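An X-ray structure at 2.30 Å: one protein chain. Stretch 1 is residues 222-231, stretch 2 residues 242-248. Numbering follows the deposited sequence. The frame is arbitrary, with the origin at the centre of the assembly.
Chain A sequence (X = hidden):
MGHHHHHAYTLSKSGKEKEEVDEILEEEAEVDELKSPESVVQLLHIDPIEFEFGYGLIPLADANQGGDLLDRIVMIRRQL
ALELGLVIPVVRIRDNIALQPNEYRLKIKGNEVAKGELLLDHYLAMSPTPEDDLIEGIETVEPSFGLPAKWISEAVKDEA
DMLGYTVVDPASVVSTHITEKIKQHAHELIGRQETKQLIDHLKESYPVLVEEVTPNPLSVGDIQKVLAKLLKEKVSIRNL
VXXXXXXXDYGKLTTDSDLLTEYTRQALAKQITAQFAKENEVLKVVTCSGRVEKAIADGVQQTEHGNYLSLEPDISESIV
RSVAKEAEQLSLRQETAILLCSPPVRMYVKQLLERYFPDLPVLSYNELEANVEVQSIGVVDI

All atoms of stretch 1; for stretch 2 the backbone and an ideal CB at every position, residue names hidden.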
# COMPACT_ATOMS: atom_id res chain seq x y z
N ASP A 222 -13.76 11.29 3.43
CA ASP A 222 -13.63 10.49 4.64
C ASP A 222 -13.44 8.99 4.32
O ASP A 222 -12.60 8.32 4.91
CB ASP A 222 -14.86 10.68 5.53
CG ASP A 222 -15.01 12.08 6.04
OD1 ASP A 222 -14.01 12.83 6.00
OD2 ASP A 222 -16.12 12.47 6.47
N ILE A 223 -14.24 8.48 3.40
CA ILE A 223 -14.17 7.07 3.00
C ILE A 223 -12.84 6.75 2.35
O ILE A 223 -12.20 5.73 2.66
CB ILE A 223 -15.35 6.71 2.05
CG1 ILE A 223 -16.69 6.93 2.76
CG2 ILE A 223 -15.19 5.31 1.45
CD1 ILE A 223 -17.86 6.78 1.80
N GLN A 224 -12.43 7.62 1.43
CA GLN A 224 -11.14 7.58 0.77
C GLN A 224 -9.96 7.39 1.74
O GLN A 224 -9.10 6.55 1.49
CB GLN A 224 -10.93 8.89 -0.06
CG GLN A 224 -9.56 9.03 -0.73
CD GLN A 224 -9.49 10.29 -1.62
OE1 GLN A 224 -10.54 10.79 -2.08
NE2 GLN A 224 -8.26 10.83 -1.84
N LYS A 225 -9.92 8.19 2.81
CA LYS A 225 -8.91 8.05 3.88
C LYS A 225 -8.96 6.69 4.61
O LYS A 225 -7.92 6.13 4.89
CB LYS A 225 -9.07 9.17 4.92
CG LYS A 225 -8.71 10.57 4.36
CD LYS A 225 -9.13 11.64 5.39
CE LYS A 225 -8.69 13.02 4.88
NZ LYS A 225 -9.62 13.58 3.84
N VAL A 226 -10.14 6.17 4.90
CA VAL A 226 -10.23 4.82 5.47
C VAL A 226 -9.66 3.78 4.51
O VAL A 226 -8.81 2.96 4.91
CB VAL A 226 -11.68 4.46 5.91
CG1 VAL A 226 -11.77 2.97 6.36
CG2 VAL A 226 -12.14 5.46 7.00
N LEU A 227 -10.08 3.85 3.24
CA LEU A 227 -9.56 2.93 2.24
C LEU A 227 -8.04 3.03 2.06
O LEU A 227 -7.37 2.00 1.94
CB LEU A 227 -10.27 3.10 0.90
CG LEU A 227 -11.80 2.96 0.89
CD1 LEU A 227 -12.31 3.10 -0.55
CD2 LEU A 227 -12.21 1.59 1.46
N ALA A 228 -7.51 4.25 2.08
CA ALA A 228 -6.08 4.44 1.95
C ALA A 228 -5.34 3.88 3.16
O ALA A 228 -4.29 3.32 3.02
CB ALA A 228 -5.67 6.01 1.70
N LYS A 229 -5.90 4.07 4.34
CA LYS A 229 -5.30 3.54 5.55
C LYS A 229 -5.31 1.99 5.59
O LYS A 229 -4.35 1.37 6.04
CB LYS A 229 -5.98 4.16 6.78
CG LYS A 229 -5.16 3.92 8.02
CD LYS A 229 -5.17 5.07 9.00
CE LYS A 229 -4.09 4.83 10.05
NZ LYS A 229 -4.36 5.59 11.30
N LEU A 230 -6.39 1.38 5.09
CA LEU A 230 -6.41 -0.06 4.89
C LEU A 230 -5.30 -0.51 3.91
O LEU A 230 -4.49 -1.40 4.26
CB LEU A 230 -7.80 -0.56 4.45
CG LEU A 230 -8.90 -0.37 5.54
CD1 LEU A 230 -10.30 -0.59 4.97
CD2 LEU A 230 -8.67 -1.29 6.79
N LEU A 231 -5.26 0.09 2.72
CA LEU A 231 -4.26 -0.29 1.70
C LEU A 231 -2.85 -0.10 2.20
O LEU A 231 -1.99 -0.91 1.92
CB LEU A 231 -4.44 0.46 0.38
CG LEU A 231 -5.77 0.05 -0.27
CD1 LEU A 231 -6.07 0.88 -1.50
CD2 LEU A 231 -5.82 -1.49 -0.60
N UNK A 242 -18.68 -5.34 4.05
CA UNK A 242 -18.32 -5.32 5.45
C UNK A 242 -17.72 -3.96 5.82
O UNK A 242 -18.09 -3.43 6.85
CB UNK A 242 -17.34 -6.45 5.77
N UNK A 243 -16.83 -3.42 4.98
CA UNK A 243 -16.28 -2.07 5.19
C UNK A 243 -17.39 -1.03 5.40
O UNK A 243 -17.39 -0.33 6.41
CB UNK A 243 -15.41 -1.67 4.00
N UNK A 244 -18.35 -0.98 4.47
CA UNK A 244 -19.45 -0.02 4.55
C UNK A 244 -20.46 -0.27 5.69
O UNK A 244 -20.99 0.70 6.26
CB UNK A 244 -20.20 -0.02 3.22
N UNK A 245 -20.70 -1.53 6.04
CA UNK A 245 -21.57 -1.86 7.20
C UNK A 245 -20.91 -1.32 8.49
O UNK A 245 -21.58 -0.77 9.37
CB UNK A 245 -21.80 -3.37 7.30
N UNK A 246 -19.59 -1.46 8.56
CA UNK A 246 -18.84 -0.92 9.71
C UNK A 246 -18.90 0.61 9.72
O UNK A 246 -19.15 1.23 10.76
CB UNK A 246 -17.38 -1.39 9.67
N UNK A 247 -18.70 1.21 8.55
CA UNK A 247 -18.82 2.66 8.44
C UNK A 247 -20.23 3.14 8.80
O UNK A 247 -20.35 4.20 9.42
CB UNK A 247 -18.46 3.11 7.02
N UNK A 248 -21.26 2.39 8.40
CA UNK A 248 -22.64 2.77 8.71
C UNK A 248 -22.86 2.73 10.23
O UNK A 248 -23.45 3.63 10.77
CB UNK A 248 -23.63 1.84 8.00

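Two helical segments cross at 127° between their N-to-C directions, with axes 12.1 Å apart at closest approach. That spacing leaves room for side chains from both helices, and stretch 1 offers an apolar strip: Ile223, Val226, Leu227 and Leu230. No polar side chain of stretch 1 comes near, so the rule to expect is apolar reach.

Position 242 is helical, and its ideal CB has nothing of stretch 1 close by. Most helix-tolerant residues would suit it. It is Thr242, in rotamer m, with its hydroxyl hydrogen-bonded elsewhere in the structure.

At position 243 CA-to-CB points toward stretch 1, and the ideal CB lies 5.2 Å from Leu227 CD2 and 5.3 Å from Leu230 CD1. Alanine would leave those methyls without close contact from here; valine, isoleucine, leucine or methionine could approach them. The residue is Ile243, chi1 m and chi2 t. Ile243 CG2 is 4.2 Å and Ile243 CD1 4.4 Å from Leu227 CD2, and Ile243 CD1 also comes to 4.0 Å from Leu230 CD1.

Position 244 points sideways, and no atom of stretch 1 lies close to its ideal CB. A short side chain would make no contact, but a long apolar or aromatic one could turn back to the end of Ile223. Phe244 does so: with chi1 at -85° and chi2 at 69°, its ring brings CE2 to 3.9 Å from Ile223 CD1, the methyl approaching obliquely.

Position 245 is far from stretch 1, so polar or charged residues fit as well as any. Glu245 makes no contact with stretch 1.

Position 246 also lies out of reach and is undemanding as far as stretch 1 is concerned. A small hydroxyl residue could bond back to the carbonyl one turn earlier, and Thr246 does: its OG1 donates to Thr242 O at 2.8 Å, a bond within its own helix.

Position 247 again points toward stretch 1, one turn after 243. Its CA is 8.4 Å from Ile223 CA, and with no atom of stretch 1 close to the ideal CB, the gap calls for length: leucine or methionine, perhaps isoleucine. Leu247, in the m,t rotamer, forks between two residues, Leu247 CD1 lying 4.3 Å from Ile223 CG1 and Leu247 CD2 4.3 Å from Val226 CG2.

Position 248 is out of reach, and many residues would do. It is Ala248.

The contact buries 282 Å², both sides summed, with no hydrogen bond across it; all five close contacts are between apolar side chains.

Stretch 2, residues 242-248: TIFETLA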
# COMPACT_ATOMS: atom_id res chain seq x y z
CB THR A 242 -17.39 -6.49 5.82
OG1 THR A 242 -18.07 -7.73 5.57
CG2 THR A 242 -16.94 -6.41 7.33
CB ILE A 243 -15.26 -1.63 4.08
CG1 ILE A 243 -14.00 -2.51 4.13
CG2 ILE A 243 -14.91 -0.11 4.18
CD1 ILE A 243 -13.14 -2.45 2.83
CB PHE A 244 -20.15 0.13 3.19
CG PHE A 244 -19.47 1.15 2.29
CD1 PHE A 244 -18.21 0.89 1.75
CD2 PHE A 244 -20.08 2.37 2.02
CE1 PHE A 244 -17.60 1.82 0.94
CE2 PHE A 244 -19.46 3.30 1.20
CZ PHE A 244 -18.23 3.04 0.66
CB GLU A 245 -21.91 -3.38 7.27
CG GLU A 245 -22.78 -3.86 6.11
CD GLU A 245 -23.28 -5.33 6.22
OE1 GLU A 245 -22.69 -6.11 6.99
OE2 GLU A 245 -24.27 -5.69 5.53
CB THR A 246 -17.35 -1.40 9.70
OG1 THR A 246 -17.29 -2.80 9.43
CG2 THR A 246 -16.70 -1.12 11.04
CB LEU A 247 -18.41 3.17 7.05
CG LEU A 247 -16.94 2.92 6.66
CD1 LEU A 247 -16.66 3.47 5.23
CD2 LEU A 247 -15.92 3.48 7.71
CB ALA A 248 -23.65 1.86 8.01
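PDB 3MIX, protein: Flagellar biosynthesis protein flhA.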